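Local structure of polyisoprenyl-teichoic acid--peptidoglycan teichoic acid transferase TagV (6UF3) at residues A[161-164]-A[165-168]; A[167-170]-A[171-174]; A[212-216]-A[217-221]. The protein belongs to the LytR-CpsA-Psr family of bacterial cell-envelope transferases and folds as a single mixed alpha/beta chain built around a six-stranded sheet. All coordinates share one frame; numbering follows the deposited sequence.

Contact 1 of 3, residues A[161-164]-A[165-168]; sequences NDRQ and KQIL
The carbonyl oxygens of Asn161, Asp162, Arg163 and Gln164 accept, in turn, the amide N-H groups of Lys165, Gln166, Ile167 and Leu168, four regular alpha-helical bonds between 2.9 and 3.0 Å from O to N. Among the side chains, Lys165 leans hardest on the turn before it. Its CG stands beside its own backbone N (chi1 -81°), and a bend at the third torsion folds the methylenes back over Asn161, so that Lys165 CB comes to 3.6 Å from Asn161 O and CE stays within 3.8 Å of that same oxygen. The ammonium ends up near the carboxylate of Asp162 without touching it: NZ of Lys165 and OD2 of Asp162 are 5.7 Å apart, so any attraction would probably be weak. One residue on, Gln166 holds its first torsion at -129°, well off a staggered position, with the chain extended beyond CG. This brings Gln166 OE1 across the base of Arg163, 4.0 Å from Arg163 CA and 4.1 Å from CG. The strained first torsion is consistent with a pull from outside, since Gln166 OE1 bonds Tyr146 OH and its NE2 reaches Asp112 O. The guanidinium of Arg163 leads away from Gln166, NH1 bonding the backbone oxygens of Tyr146 and Met149. Ile167 presses its longer branch onto Arg163 O, with CG1 3.4 Å from that oxygen. Helix 158-177 is thus packed on two fronts: Arg163 and Gln166 face helix 140-148 and strand 109-113, whereas Lys165 and Leu168 rest on strand 39-44, and Gln164 and Leu168 on strand 25-34 of the main sheet.

Contact 2 of 3, residues A[167-170]-A[171-174]; sequences ILNA and LIDR
Leu171 settles against Ile167 one helical turn earlier, its CD1 methyl 4.2 Å from Ile167 CG2. A first torsion of -72° turns its CG away from its carbonyl carbon and directs the branch back along the helix: Leu171 CG comes to 3.6 Å from Ile167 O, the oxygen that also accepts the Leu171 amide. One carbonyl therefore carries a hydrogen bond and an apolar side chain together. One residue on, Ile172 does the same to Leu168. Its CG1 lies 3.3 Å from Leu168 O, and its CD1 goes on to meet the branch point of Leu168, 4.2 Å from CG. The two side chains cross at a slant. In Leu168 the first torsion (-177°) swings CG to the side of its own carbonyl carbon, which brings that branch point round to Ile172 although its CB sets out in the other direction. Ala170 is small and takes part mainly through its backbone; its oxygen accepts the amide of Arg174 at 2.9 Å from N, while CB of Arg174 comes within 3.5 Å of that same oxygen. Further round, Asp173 hangs its carboxylate over the preceding turn with CG 3.3 Å from Asn169 O. No bond joins the carboxylate to that oxygen, both being acceptors, and Asp173 OD1 instead takes the backbone amide of Ser216 from the loop after helix 201-210. The contact is ordinary i to i+4 packing in helix 158-177: Ala170 and Leu171 touch Ile109 of strand 109-113, while Leu168 and Ile172 lie on Met42 of strand 39-44, and Leu168 also reaches strand 25-34.

Contact 3 of 3, residues A[212-216]-A[217-221]; sequences SGFTS and KKIDT
Thr215 and Ser216 start a short 3-10 segment of two overlapping turns: Lys218 N donates to Thr215 O at 2.9 Å and Ile219 N to Ser216 O at 3.1 Å, after which the chain straightens into strand 220-222. Both donors sit above the plane of the carbonyl they meet, Ile219 N by as much as 63°, as suits such tight turns. Phe214 reaches forward past them. Its first torsion, -173°, sends the ring toward the later residues, where it meets Ile219 edge-on, CE2 lying 3.7 Å from Ile219 CG1, and its CE1 touches Lys218 CB at 3.6 Å. Ser216 adds its CB, 3.9 Å from Ile219 CD1. On the outer flank the extended chain of Lys218 runs across Thr215 at about a right angle, its CG and CD each 3.8 Å from Thr215 CG2. Its ammonium reaches a water, Lys218 NZ lying 2.7 Å from that water's oxygen, which in turn donates to Gly213 O. A second water accepts from Lys217 N. Inward, Ile219 packs on Met40 and Met42 of strand 39-44, and Phe214 meets the ring of Tyr211 edge-to-face. Apolar packing by Ile219 and Phe214 and the bond from Ser216 N to Asp173 OD1 thus hold the turn on the fold together, while the lysine methylenes and the waters lie on its outside.

How the contacts relate
Contacts 1 and 2 are overlapping stretches of helix 158-177, sharing Ile167 and Leu168 with centres about 9 Å apart. Contact 3 comes later in the chain, in the connection from helix 201-210 into strand 220-222, an outermost strand of the six-stranded sheet. Its centre is about 10 Å from that of contact 2 and 14 Å from that of contact 1. The main tie to the helix is the hydrogen bond between Asp173 OD1 and Ser216 N, 2.6 Å long; beside it Asn169 OD1 lies 3.6 Å from Ile219 CD1. Side chains of contacts 1 and 2 rest on strand 39-44, while contact 3 leads into the edge strand parallel to it, with Ile219 packing on Met40 and Met42.

Contact 1 of 3, residues A[161-164]-A[165-168]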
# COMPACT_ATOMS: atom_id res chain seq x y z
N ASN A 161 -4.30 -8.59 -1.91
CA ASN A 161 -4.53 -7.26 -1.38
C ASN A 161 -4.94 -7.32 0.09
O ASN A 161 -4.55 -6.46 0.89
CB ASN A 161 -5.61 -6.54 -2.20
CG ASN A 161 -5.04 -5.83 -3.40
OD1 ASN A 161 -5.16 -4.62 -3.54
ND2 ASN A 161 -4.39 -6.59 -4.28
N ASP A 162 -5.72 -8.33 0.46
CA ASP A 162 -6.12 -8.48 1.85
C ASP A 162 -4.90 -8.69 2.74
O ASP A 162 -4.75 -8.03 3.77
CB ASP A 162 -7.10 -9.65 1.99
CG ASP A 162 -7.86 -9.60 3.30
OD1 ASP A 162 -7.24 -9.81 4.36
OD2 ASP A 162 -9.08 -9.35 3.26
N ARG A 163 -4.02 -9.61 2.34
CA ARG A 163 -2.82 -9.87 3.14
C ARG A 163 -1.87 -8.67 3.16
O ARG A 163 -1.22 -8.42 4.19
CB ARG A 163 -2.10 -11.12 2.61
CG ARG A 163 -2.81 -12.41 3.00
CD ARG A 163 -2.13 -13.63 2.40
NE ARG A 163 -2.87 -14.15 1.25
CZ ARG A 163 -2.46 -14.04 -0.01
NH1 ARG A 163 -1.31 -13.44 -0.30
NH2 ARG A 163 -3.20 -14.55 -0.99
N GLN A 164 -1.78 -7.92 2.06
CA GLN A 164 -0.97 -6.70 2.07
C GLN A 164 -1.51 -5.69 3.07
O GLN A 164 -0.75 -5.07 3.82
CB GLN A 164 -0.93 -6.10 0.65
CG GLN A 164 -0.11 -6.92 -0.33
CD GLN A 164 -0.49 -6.66 -1.78
OE1 GLN A 164 -1.16 -5.68 -2.10
NE2 GLN A 164 -0.08 -7.56 -2.66
N LYS A 165 -2.83 -5.49 3.09
CA LYS A 165 -3.39 -4.56 4.06
C LYS A 165 -3.18 -5.08 5.48
O LYS A 165 -2.94 -4.29 6.40
CB LYS A 165 -4.87 -4.31 3.78
CG LYS A 165 -5.09 -3.28 2.67
CD LYS A 165 -6.56 -2.94 2.50
CE LYS A 165 -7.32 -4.10 1.84
NZ LYS A 165 -8.78 -3.82 1.72
N GLN A 166 -3.25 -6.40 5.67
CA GLN A 166 -2.94 -6.98 6.98
C GLN A 166 -1.53 -6.63 7.44
O GLN A 166 -1.30 -6.30 8.61
CB GLN A 166 -3.11 -8.50 6.91
CG GLN A 166 -3.96 -9.10 7.98
CD GLN A 166 -4.08 -10.60 7.81
OE1 GLN A 166 -3.70 -11.16 6.78
NE2 GLN A 166 -4.60 -11.27 8.83
N ILE A 167 -0.55 -6.73 6.53
CA ILE A 167 0.83 -6.39 6.86
C ILE A 167 0.94 -4.92 7.25
O ILE A 167 1.57 -4.57 8.25
CB ILE A 167 1.76 -6.74 5.68
CG1 ILE A 167 1.89 -8.25 5.56
CG2 ILE A 167 3.14 -6.07 5.82
CD1 ILE A 167 2.28 -8.71 4.16
N LEU A 168 0.33 -4.04 6.44
CA LEU A 168 0.42 -2.61 6.75
C LEU A 168 -0.26 -2.28 8.07
O LEU A 168 0.24 -1.46 8.85
CB LEU A 168 -0.17 -1.78 5.62
CG LEU A 168 -0.10 -0.26 5.74
CD1 LEU A 168 1.33 0.22 5.92
CD2 LEU A 168 -0.72 0.36 4.46

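Contact 2 of 3, residues A[167-170]-A[171-174]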
# COMPACT_ATOMS: atom_id res chain seq x y z
N ILE A 167 -0.55 -6.73 6.53
CA ILE A 167 0.83 -6.39 6.86
C ILE A 167 0.94 -4.92 7.25
O ILE A 167 1.57 -4.57 8.25
CB ILE A 167 1.76 -6.74 5.68
CG1 ILE A 167 1.89 -8.25 5.56
CG2 ILE A 167 3.14 -6.07 5.82
CD1 ILE A 167 2.28 -8.71 4.16
N LEU A 168 0.33 -4.04 6.44
CA LEU A 168 0.42 -2.61 6.75
C LEU A 168 -0.26 -2.28 8.07
O LEU A 168 0.24 -1.46 8.85
CB LEU A 168 -0.17 -1.78 5.62
CG LEU A 168 -0.10 -0.26 5.74
CD1 LEU A 168 1.33 0.22 5.92
CD2 LEU A 168 -0.72 0.36 4.46
N ASN A 169 -1.41 -2.91 8.34
CA ASN A 169 -2.08 -2.72 9.63
C ASN A 169 -1.18 -3.15 10.77
O ASN A 169 -1.13 -2.50 11.82
CB ASN A 169 -3.39 -3.50 9.68
CG ASN A 169 -4.51 -2.84 8.88
OD1 ASN A 169 -4.45 -1.65 8.56
ND2 ASN A 169 -5.53 -3.61 8.55
N ALA A 170 -0.46 -4.27 10.60
CA ALA A 170 0.41 -4.75 11.67
C ALA A 170 1.56 -3.78 11.91
O ALA A 170 1.95 -3.54 13.07
CB ALA A 170 0.94 -6.14 11.32
N LEU A 171 2.11 -3.20 10.84
CA LEU A 171 3.14 -2.18 11.01
C LEU A 171 2.60 -0.95 11.73
O LEU A 171 3.27 -0.38 12.60
CB LEU A 171 3.72 -1.79 9.64
CG LEU A 171 4.61 -2.87 9.01
CD1 LEU A 171 4.87 -2.61 7.52
CD2 LEU A 171 5.93 -3.02 9.77
N ILE A 172 1.39 -0.51 11.36
CA ILE A 172 0.78 0.63 12.04
C ILE A 172 0.59 0.33 13.52
O ILE A 172 0.84 1.19 14.38
CB ILE A 172 -0.57 0.99 11.37
CG1 ILE A 172 -0.32 1.57 9.97
CG2 ILE A 172 -1.36 1.97 12.23
CD1 ILE A 172 -1.56 1.68 9.11
N ASP A 173 0.14 -0.88 13.84
CA ASP A 173 -0.08 -1.24 15.24
C ASP A 173 1.24 -1.26 16.00
O ASP A 173 1.31 -0.80 17.15
CB ASP A 173 -0.79 -2.59 15.34
CG ASP A 173 -2.25 -2.49 14.96
OD1 ASP A 173 -2.78 -1.38 15.10
OD2 ASP A 173 -2.85 -3.50 14.53
N ARG A 174 2.29 -1.78 15.37
CA ARG A 174 3.59 -1.81 16.02
C ARG A 174 4.08 -0.40 16.32
O ARG A 174 4.49 -0.10 17.44
CB ARG A 174 4.61 -2.55 15.16
CG ARG A 174 6.00 -2.39 15.68
CD ARG A 174 6.20 -3.28 16.89
NE ARG A 174 6.11 -4.67 16.48
CZ ARG A 174 7.09 -5.32 15.86
NH1 ARG A 174 6.94 -6.58 15.51
NH2 ARG A 174 8.23 -4.69 15.61

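Contact 3 of 3, residues A[212-216]-A[217-221]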
# COMPACT_ATOMS: atom_id res chain seq x y z
N SER A 212 0.24 7.75 18.78
CA SER A 212 0.57 6.89 19.91
C SER A 212 -0.72 6.43 20.58
O SER A 212 -1.57 7.25 20.92
CB SER A 212 1.45 7.64 20.91
OG SER A 212 1.71 6.82 22.03
N GLY A 213 -0.87 5.12 20.73
CA GLY A 213 -2.07 4.56 21.30
C GLY A 213 -3.17 4.28 20.30
O GLY A 213 -4.20 3.71 20.67
N PHE A 214 -2.99 4.66 19.04
CA PHE A 214 -3.92 4.31 17.99
C PHE A 214 -3.88 2.80 17.76
O PHE A 214 -3.02 2.08 18.28
CB PHE A 214 -3.55 5.11 16.74
CG PHE A 214 -4.51 4.98 15.59
CD1 PHE A 214 -5.73 5.63 15.59
CD2 PHE A 214 -4.14 4.27 14.46
CE1 PHE A 214 -6.60 5.53 14.49
CE2 PHE A 214 -4.99 4.16 13.37
CZ PHE A 214 -6.21 4.80 13.38
N THR A 215 -4.84 2.31 16.97
CA THR A 215 -4.90 0.89 16.69
C THR A 215 -5.56 0.71 15.33
O THR A 215 -6.46 1.48 14.96
CB THR A 215 -5.66 0.13 17.79
OG1 THR A 215 -5.48 -1.28 17.63
CG2 THR A 215 -7.14 0.48 17.77
N SER A 216 -5.10 -0.30 14.57
CA SER A 216 -5.54 -0.42 13.19
C SER A 216 -7.02 -0.75 13.07
O SER A 216 -7.61 -0.49 12.01
CB SER A 216 -4.70 -1.49 12.45
OG SER A 216 -4.94 -2.79 12.95
N LYS A 217 -7.64 -1.28 14.13
CA LYS A 217 -9.09 -1.48 14.09
C LYS A 217 -9.82 -0.17 13.84
O LYS A 217 -10.90 -0.16 13.25
CB LYS A 217 -9.58 -2.14 15.38
CG LYS A 217 -11.09 -2.39 15.41
CD LYS A 217 -11.51 -3.26 16.57
CE LYS A 217 -13.02 -3.27 16.75
NZ LYS A 217 -13.72 -3.25 15.42
N LYS A 218 -9.24 0.96 14.26
CA LYS A 218 -9.91 2.24 14.12
C LYS A 218 -9.83 2.82 12.72
O LYS A 218 -10.53 3.79 12.43
CB LYS A 218 -9.33 3.25 15.12
CG LYS A 218 -9.76 2.94 16.56
CD LYS A 218 -9.03 3.82 17.55
CE LYS A 218 -9.47 3.51 18.98
NZ LYS A 218 -8.64 4.30 19.93
N ILE A 219 -9.00 2.24 11.85
CA ILE A 219 -8.88 2.73 10.48
C ILE A 219 -10.18 2.46 9.74
O ILE A 219 -10.75 1.36 9.84
CB ILE A 219 -7.70 2.07 9.76
CG1 ILE A 219 -6.40 2.39 10.49
CG2 ILE A 219 -7.64 2.55 8.30
CD1 ILE A 219 -5.21 1.53 10.04
N ASP A 220 -10.66 3.46 9.01
CA ASP A 220 -11.84 3.29 8.16
C ASP A 220 -11.37 2.70 6.84
O ASP A 220 -10.70 3.39 6.06
CB ASP A 220 -12.55 4.63 7.97
CG ASP A 220 -13.83 4.50 7.14
OD1 ASP A 220 -14.33 3.37 6.97
OD2 ASP A 220 -14.33 5.55 6.67
N THR A 221 -11.67 1.43 6.59
CA THR A 221 -11.14 0.79 5.39
C THR A 221 -12.20 0.85 4.30
O THR A 221 -13.29 0.30 4.45
CB THR A 221 -10.69 -0.65 5.65
OG1 THR A 221 -9.68 -0.65 6.67
CG2 THR A 221 -10.08 -1.24 4.38
O HOH W 1 -6.53 2.71 20.46
O HOH W 2 -6.44 -2.97 16.19